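Zinc phosphodiesterase ELAC protein 1 (Homo sapiens, PDB 3ZWF) is a zinc-dependent endoribonuclease that processes tRNA 3' ends and removes 2',3'-cyclic phosphates from cleaved tRNAs during tRNA repair. Local coordinates at residues D2-T8 against A349-I355. Sequence-based numbering, arbitrary orientation.
With EDO (1,2-ethanediol), chain H; EDO (1,2-ethanediol), chain G.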
loop_
_atom_site.group_PDB
_atom_site.type_symbol
_atom_site.label_atom_id
_atom_site.label_comp_id
_atom_site.label_asym_id
_atom_site.label_seq_id
_atom_site.Cartn_x
_atom_site.Cartn_y
_atom_site.Cartn_z
ATOM N N ASP A 2 9.907 -23.582 6.684
ATOM C CA ASP A 2 9.362 -22.744 7.746
ATOM C C ASP A 2 8.328 -21.763 7.233
ATOM O O ASP A 2 8.217 -21.511 6.037
ATOM C CB ASP A 2 10.448 -22.068 8.596
ATOM C CG ASP A 2 11.484 -21.335 7.787
ATOM O OD1 ASP A 2 11.129 -20.502 6.934
ATOM O OD2 ASP A 2 12.683 -21.586 8.026
ATOM N N VAL A 3 7.510 -21.313 8.164
ATOM C CA VAL A 3 6.501 -20.315 7.934
ATOM C C VAL A 3 6.858 -19.081 8.755
ATOM O O VAL A 3 7.091 -19.183 9.944
ATOM C CB VAL A 3 5.167 -20.913 8.363
ATOM C CG1 VAL A 3 4.035 -20.027 8.103
ATOM C CG2 VAL A 3 4.957 -22.243 7.597
ATOM N N THR A 4 6.905 -17.924 8.100
ATOM C CA THR A 4 7.161 -16.660 8.770
ATOM C C THR A 4 5.948 -15.729 8.641
ATOM O O THR A 4 5.526 -15.396 7.535
ATOM C CB THR A 4 8.390 -15.934 8.174
ATOM O OG1 THR A 4 9.554 -16.746 8.308
ATOM C CG2 THR A 4 8.625 -14.562 8.887
ATOM N N PHE A 5 5.396 -15.316 9.769
ATOM C CA PHE A 5 4.291 -14.350 9.789
ATOM C C PHE A 5 4.803 -12.940 9.653
ATOM O O PHE A 5 5.556 -12.469 10.485
ATOM C CB PHE A 5 3.460 -14.520 11.053
ATOM C CG PHE A 5 2.737 -15.825 11.081
ATOM C CD1 PHE A 5 3.397 -16.951 11.507
ATOM C CD2 PHE A 5 1.442 -15.963 10.562
ATOM C CE1 PHE A 5 2.777 -18.215 11.492
ATOM C CE2 PHE A 5 0.819 -17.261 10.538
ATOM C CZ PHE A 5 1.486 -18.341 11.000
ATOM N N LEU A 6 4.357 -12.223 8.639
ATOM C CA LEU A 6 4.734 -10.838 8.450
ATOM C C LEU A 6 3.684 -9.862 9.002
ATOM O O LEU A 6 4.016 -8.799 9.547
ATOM C CB LEU A 6 5.069 -10.528 6.993
ATOM C CG LEU A 6 6.262 -11.324 6.448
ATOM C CD1 LEU A 6 6.377 -11.236 4.956
ATOM C CD2 LEU A 6 7.594 -10.952 7.119
ATOM N N GLY A 7 2.426 -10.237 8.862
ATOM C CA GLY A 7 1.320 -9.466 9.377
ATOM C C GLY A 7 0.197 -10.361 9.818
ATOM O O GLY A 7 -0.275 -11.278 9.056
ATOM N N THR A 8 -0.247 -10.091 11.021
ATOM C CA THR A 8 -1.173 -10.938 11.778
ATOM C C THR A 8 -2.445 -10.188 12.164
ATOM O O THR A 8 -3.241 -10.685 12.922
ATOM C CB THR A 8 -0.495 -11.517 12.990
ATOM O OG1 THR A 8 -0.046 -10.474 13.907
ATOM C CG2 THR A 8 0.742 -12.375 12.559
ATOM N N ALA A 349 -0.534 -16.447 16.293
ATOM C CA ALA A 349 0.454 -15.783 15.454
ATOM C C ALA A 349 0.763 -14.373 15.989
ATOM O O ALA A 349 -0.121 -13.668 16.476
ATOM C CB ALA A 349 -0.012 -15.701 13.982
ATOM N N GLU A 350 2.033 -14.035 15.935
ATOM C CA GLU A 350 2.500 -12.655 16.109
ATOM C C GLU A 350 3.379 -12.297 14.924
ATOM O O GLU A 350 3.993 -13.177 14.325
ATOM C CB GLU A 350 3.294 -12.495 17.415
ATOM C CG GLU A 350 2.487 -12.848 18.615
ATOM C CD GLU A 350 3.286 -12.864 19.910
ATOM O OE1 GLU A 350 4.511 -12.599 19.904
ATOM O OE2 GLU A 350 2.654 -13.139 20.941
ATOM N N ASP A 351 3.483 -10.992 14.591
ATOM C CA ASP A 351 4.379 -10.603 13.532
ATOM C C ASP A 351 5.805 -11.073 13.880
ATOM O O ASP A 351 6.282 -10.948 15.033
ATOM C CB ASP A 351 4.420 -9.075 13.314
ATOM C CG ASP A 351 3.098 -8.496 12.860
ATOM O OD1 ASP A 351 2.075 -9.235 12.709
ATOM O OD2 ASP A 351 3.109 -7.266 12.540
ATOM N N PHE A 352 6.441 -11.616 12.845
ATOM C CA PHE A 352 7.850 -12.080 12.810
ATOM C C PHE A 352 8.065 -13.442 13.448
ATOM O O PHE A 352 9.194 -13.949 13.498
ATOM C CB PHE A 352 8.814 -11.022 13.341
ATOM C CG PHE A 352 8.653 -9.717 12.646
ATOM C CD1 PHE A 352 9.021 -9.608 11.341
ATOM C CD2 PHE A 352 8.117 -8.620 13.296
ATOM C CE1 PHE A 352 8.836 -8.411 10.638
ATOM C CE2 PHE A 352 7.928 -7.418 12.619
ATOM C CZ PHE A 352 8.298 -7.320 11.293
ATOM N N MET A 353 6.968 -14.045 13.894
ATOM C CA MET A 353 7.008 -15.419 14.375
ATOM C C MET A 353 7.418 -16.343 13.220
ATOM O O MET A 353 6.949 -16.203 12.088
ATOM C CB MET A 353 5.643 -15.840 14.927
ATOM C CG MET A 353 5.579 -17.258 15.499
ATOM S SD MET A 353 3.914 -17.714 15.988
ATOM C CE MET A 353 3.909 -17.056 17.642
ATOM N N VAL A 354 8.347 -17.256 13.521
ATOM C CA VAL A 354 8.751 -18.268 12.577
ATOM C C VAL A 354 8.441 -19.625 13.169
ATOM O O VAL A 354 8.829 -19.890 14.281
ATOM C CB VAL A 354 10.262 -18.210 12.294
ATOM C CG1 VAL A 354 10.638 -19.259 11.247
ATOM C CG2 VAL A 354 10.669 -16.824 11.792
ATOM N N ILE A 355 7.717 -20.443 12.419
ATOM C CA ILE A 355 7.400 -21.822 12.809
ATOM C C ILE A 355 8.058 -22.762 11.807
ATOM O O ILE A 355 7.850 -22.651 10.631
ATOM C CB ILE A 355 5.890 -22.105 12.827
ATOM C CG1 ILE A 355 5.195 -21.203 13.843
ATOM C CG2 ILE A 355 5.639 -23.565 13.209
ATOM C CD1 ILE A 355 3.696 -21.207 13.758
HETATM C C1 EDO H . 14.561 -22.401 5.446
HETATM O O1 EDO H . 15.341 -22.239 4.254
HETATM C C2 EDO H . 13.375 -23.303 5.145
HETATM O O2 EDO H . 12.593 -23.431 6.323
HETATM C C1 EDO G . 12.660 -13.945 9.610
HETATM O O1 EDO G . 11.405 -13.702 10.255
HETATM C C2 EDO G . 12.969 -15.419 9.389
HETATM O O2 EDO G . 12.067 -15.994 8.463
#
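V3 and I355 form an antiparallel hydrogen-bonded pair, V3 N to I355 O and I355 N to V3 O both 2.8 Å; F5 N then bonds M353 O, and F5 O takes F352 N (2.7 Å) from the type II turn E350–M353. The F5 ring packs against the loop that precedes strand 354-356. A349 CB lies over one face, 3.9 Å from the ring centroid in a CH-pi contact, while M353 O and I355 CD1 sit at the edge and M353 SD approaches obliquely at 5.3 Å as a Met-aromatic contact. F5 CG stands beside its own backbone N (chi1 -67°), sending the ring toward V308 of strand 306-310 in the other sheet. Pairing 354-356 with 2-5 completes one sheet of the metallo-beta-lactamase αβ/βα sandwich; at L6–G7 the chain turns through a classic beta bulge opposite A21. Beyond it, T8 OG1 donates to D351 OD1 (2.7 Å) on the anti side, 32° out of the carboxylate plane. The T8 side chain lies about 7 Å from that of zinc ligand H311. R17 also bonds T8 OG1, and G18 N holds D351 OD2, which fixes the carboxylate's rotation. On the sheet face opposite V3 and I355, T4 OG1 lies 3.7 Å from V354 CG2 and shares a hydrogen bond with a 1,2-ethanediol, probably from crystallisation.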